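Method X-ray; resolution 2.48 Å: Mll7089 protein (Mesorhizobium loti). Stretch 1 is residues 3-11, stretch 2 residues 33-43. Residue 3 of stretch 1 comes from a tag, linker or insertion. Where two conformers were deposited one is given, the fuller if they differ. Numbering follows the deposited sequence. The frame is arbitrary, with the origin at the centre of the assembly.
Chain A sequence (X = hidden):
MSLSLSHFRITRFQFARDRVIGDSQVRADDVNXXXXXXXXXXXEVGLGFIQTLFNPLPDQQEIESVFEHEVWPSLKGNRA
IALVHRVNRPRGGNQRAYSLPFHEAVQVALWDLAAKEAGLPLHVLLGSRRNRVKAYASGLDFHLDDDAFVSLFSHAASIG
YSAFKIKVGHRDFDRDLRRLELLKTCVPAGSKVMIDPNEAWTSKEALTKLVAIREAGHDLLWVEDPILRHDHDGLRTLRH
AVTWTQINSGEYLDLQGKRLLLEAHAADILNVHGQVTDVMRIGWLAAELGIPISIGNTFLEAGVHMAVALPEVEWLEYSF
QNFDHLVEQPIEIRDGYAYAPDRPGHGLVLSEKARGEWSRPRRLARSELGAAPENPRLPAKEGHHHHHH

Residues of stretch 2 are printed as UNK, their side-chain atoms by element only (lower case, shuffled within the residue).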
# COMPACT_ATOMS: atom_id res chain seq x y z
N LEU A 3 44.05 29.43 10.25
CA LEU A 3 43.63 28.09 10.77
C LEU A 3 43.21 27.07 9.68
O LEU A 3 42.65 26.03 10.01
CB LEU A 3 42.52 28.23 11.83
CG LEU A 3 42.67 29.10 13.07
CD1 LEU A 3 42.54 30.59 12.71
CD2 LEU A 3 41.61 28.73 14.11
N SER A 4 43.51 27.34 8.42
CA SER A 4 43.08 26.49 7.30
C SER A 4 44.04 25.32 6.98
O SER A 4 45.22 25.35 7.38
CB SER A 4 42.89 27.36 6.03
OG SER A 4 41.72 28.18 6.17
N LEU A 5 43.53 24.31 6.28
CA LEU A 5 44.30 23.11 5.97
C LEU A 5 45.45 23.38 5.00
O LEU A 5 45.24 23.99 3.94
CB LEU A 5 43.38 22.00 5.43
CG LEU A 5 42.56 21.19 6.45
CD1 LEU A 5 41.38 20.53 5.80
CD2 LEU A 5 43.44 20.16 7.20
N SER A 6 46.66 22.94 5.34
CA SER A 6 47.80 23.17 4.46
C SER A 6 48.45 21.93 3.85
O SER A 6 48.78 21.94 2.67
CB SER A 6 48.86 24.03 5.12
OG SER A 6 48.84 23.86 6.52
N HIS A 7 48.67 20.89 4.65
CA HIS A 7 49.31 19.66 4.19
C HIS A 7 48.53 18.42 4.67
O HIS A 7 47.71 18.51 5.59
CB HIS A 7 50.75 19.54 4.74
CG HIS A 7 51.53 20.82 4.79
ND1 HIS A 7 52.41 21.19 3.79
CD2 HIS A 7 51.59 21.79 5.73
CE1 HIS A 7 52.97 22.35 4.11
NE2 HIS A 7 52.50 22.73 5.29
N PHE A 8 48.81 17.27 4.04
CA PHE A 8 48.37 15.98 4.52
C PHE A 8 49.54 14.98 4.60
O PHE A 8 50.52 15.11 3.88
CB PHE A 8 47.23 15.44 3.65
CG PHE A 8 47.67 14.81 2.38
CD1 PHE A 8 48.14 13.51 2.36
CD2 PHE A 8 47.62 15.53 1.19
CE1 PHE A 8 48.57 12.90 1.15
CE2 PHE A 8 48.05 14.95 -0.03
CZ PHE A 8 48.54 13.62 -0.04
N ARG A 9 49.42 13.95 5.43
CA ARG A 9 50.51 12.98 5.61
C ARG A 9 49.91 11.57 5.66
O ARG A 9 48.94 11.35 6.37
CB ARG A 9 51.23 13.33 6.91
CG ARG A 9 52.69 12.86 7.10
CD ARG A 9 53.18 13.25 8.57
NE ARG A 9 53.31 14.71 8.78
CZ ARG A 9 52.77 15.44 9.78
NH1 ARG A 9 52.02 14.88 10.74
NH2 ARG A 9 53.00 16.75 9.82
N ILE A 10 50.47 10.62 4.90
CA ILE A 10 49.99 9.24 4.94
C ILE A 10 51.05 8.27 5.47
O ILE A 10 52.15 8.14 4.90
CB ILE A 10 49.50 8.74 3.57
CG1 ILE A 10 48.49 9.73 2.92
CG2 ILE A 10 48.92 7.28 3.69
CD1 ILE A 10 47.08 9.65 3.43
N THR A 11 50.73 7.56 6.53
CA THR A 11 51.65 6.55 7.01
C THR A 11 51.05 5.17 6.89
O THR A 11 50.05 4.88 7.56
CB THR A 11 52.10 6.81 8.46
OG1 THR A 11 52.48 8.18 8.59
CG2 THR A 11 53.27 5.97 8.79
N UNK A 33 46.33 -0.82 7.16
CA UNK A 33 45.82 0.45 7.67
C UNK A 33 46.85 1.57 7.47
O UNK A 33 48.05 1.35 7.63
c UNK A 33 46.50 0.07 10.14
c UNK A 33 45.34 0.34 9.15
c UNK A 33 44.59 1.55 9.59
N UNK A 34 46.36 2.75 7.08
CA UNK A 34 47.19 3.92 6.95
C UNK A 34 46.61 5.09 7.75
O UNK A 34 45.39 5.34 7.75
c UNK A 34 47.37 4.29 5.49
N UNK A 35 47.50 5.81 8.44
CA UNK A 35 47.10 6.99 9.19
C UNK A 35 47.08 8.13 8.22
O UNK A 35 47.95 8.26 7.38
c UNK A 35 48.07 7.25 10.33
N UNK A 36 46.03 8.93 8.30
CA UNK A 36 45.83 10.08 7.48
C UNK A 36 45.90 11.23 8.46
O UNK A 36 45.16 11.28 9.45
c UNK A 36 44.87 11.72 5.00
c UNK A 36 43.98 11.34 6.18
c UNK A 36 42.50 11.28 5.78
c UNK A 36 44.45 10.02 6.81
N UNK A 37 46.85 12.13 8.23
CA UNK A 37 47.01 13.28 9.11
C UNK A 37 46.75 14.51 8.29
O UNK A 37 47.32 14.68 7.19
c UNK A 37 50.00 12.34 11.40
o UNK A 37 50.87 12.07 10.55
c UNK A 37 48.54 12.39 10.95
o UNK A 37 50.28 12.57 12.59
c UNK A 37 48.37 13.33 9.75
N UNK A 38 45.83 15.33 8.80
CA UNK A 38 45.48 16.57 8.13
C UNK A 38 45.98 17.72 9.00
O UNK A 38 45.57 17.84 10.14
c UNK A 38 43.92 15.51 5.61
c UNK A 38 41.75 15.70 7.00
c UNK A 38 43.97 16.65 7.87
c UNK A 38 43.30 15.56 7.02
N UNK A 39 46.88 18.52 8.44
CA UNK A 39 47.58 19.60 9.16
C UNK A 39 47.01 20.92 8.75
O UNK A 39 46.90 21.20 7.56
c UNK A 39 49.71 18.15 8.90
c UNK A 39 49.85 20.46 9.86
c UNK A 39 49.11 19.60 8.86
N UNK A 40 46.61 21.74 9.73
CA UNK A 40 46.21 23.12 9.41
C UNK A 40 47.37 24.08 9.60
O UNK A 40 48.44 23.70 10.05
c UNK A 40 44.96 23.56 10.19
o UNK A 40 45.30 24.13 11.44
N UNK A 41 47.16 25.35 9.27
CA UNK A 41 48.23 26.33 9.51
C UNK A 41 48.38 26.87 10.97
O UNK A 41 49.35 27.54 11.31
o UNK A 41 47.68 27.95 5.70
o UNK A 41 46.20 29.49 6.28
c UNK A 41 48.29 27.41 8.40
c UNK A 41 46.95 28.52 6.55
c UNK A 41 46.96 27.99 8.00
N UNK A 42 47.44 26.53 11.85
CA UNK A 42 47.67 26.73 13.28
C UNK A 42 48.59 25.67 13.84
O UNK A 42 48.97 25.73 14.99
o UNK A 42 45.79 25.37 13.92
c UNK A 42 46.35 26.65 14.05
N UNK A 43 48.94 24.68 13.02
CA UNK A 43 49.85 23.59 13.45
C UNK A 43 49.15 22.35 13.99
O UNK A 43 49.79 21.31 14.16
O HOH W 1 50.35 9.80 8.65

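Position 33 carries three side-chain carbons, one bonded to the backbone and bearing the other two. This fork at the first carbon identifies Val33, whose side chain makes no close contact with stretch 1. Position 34 has a single carbon, 3.8 Å from Ile10 CG2 when measured from CB, and is therefore Ala34; its CA also makes a CA-H...O contact with Thr11 O at 3.1 Å.

At position 35 there is again one carbon, on the same face of the sheet as the side chain of Thr11, so this is Ala35. Its backbone pairs fully with Thr11, Ala35 N to Thr11 O at 2.9 Å and Thr11 N to Ala35 O at 3.0 Å. Position 36 shows four carbons forked at the second, the pattern of leucine. Leu36 lies on the face shared with Ile10, and its CD1 packs 3.4 Å from Ile10 CD1.

Position 37 has three carbons in a row, the third carrying two oxygens, which is a glutamate. Glu37 OE2 accepts a hydrogen bond from Arg9 NH1 at 3.0 Å, in a salt bridge that meets the guanidinium at its edge. Water 1 donates to the same OE2 at 3.0 Å and lies 2.7 Å from Thr11 OG1, linking the two side chains.

Position 38 repeats the four carbons forked at the second. Leu38 fills the space between two apolar neighbours: its CB is 3.6 Å from Leu5 CD2 and its CD2 is 3.8 Å from Phe8 CB. Three carbons branched at the first mark position 39 as Val39, with CG2 3.7 Å from Arg9 NH2.

Position 40 has one carbon followed by one oxygen. This is Ser40, whose CB lies 3.4 Å from Leu3 O, the carbonyl of a tag residue. Three carbons ending in two oxygens make position 41 Glu41; its backbone N donates to Ser4 O at 2.7 Å. Position 42, one carbon and one oxygen, is Ser42, and its N donates to Ser40 OG at 3.2 Å. Position 43 lacks side-chain atoms: Gly43 closes a type I turn begun at Ser40, with a positive phi at which a CB would press against the preceding carbonyl oxygen.

The contact is an antiparallel strand pair burying 933 Å². Paired hydrogen bonds run regularly from Thr11 to His7, where Val39 N donates to His7 O at 3.0 Å. A beta bulge then shifts the register by one, and Val39 O receives Ser6 N at 2.8 Å and, weakly, His7 N at 3.4 Å. Phe8, Ile10, Leu36 and Leu38 lie on one face, where Leu38 packs against Phe8 and Leu36 against Ile10, while the Arg9–Glu37 salt bridge lies on the other.

Stretch 2, residues 33-43: VAALELVSESG
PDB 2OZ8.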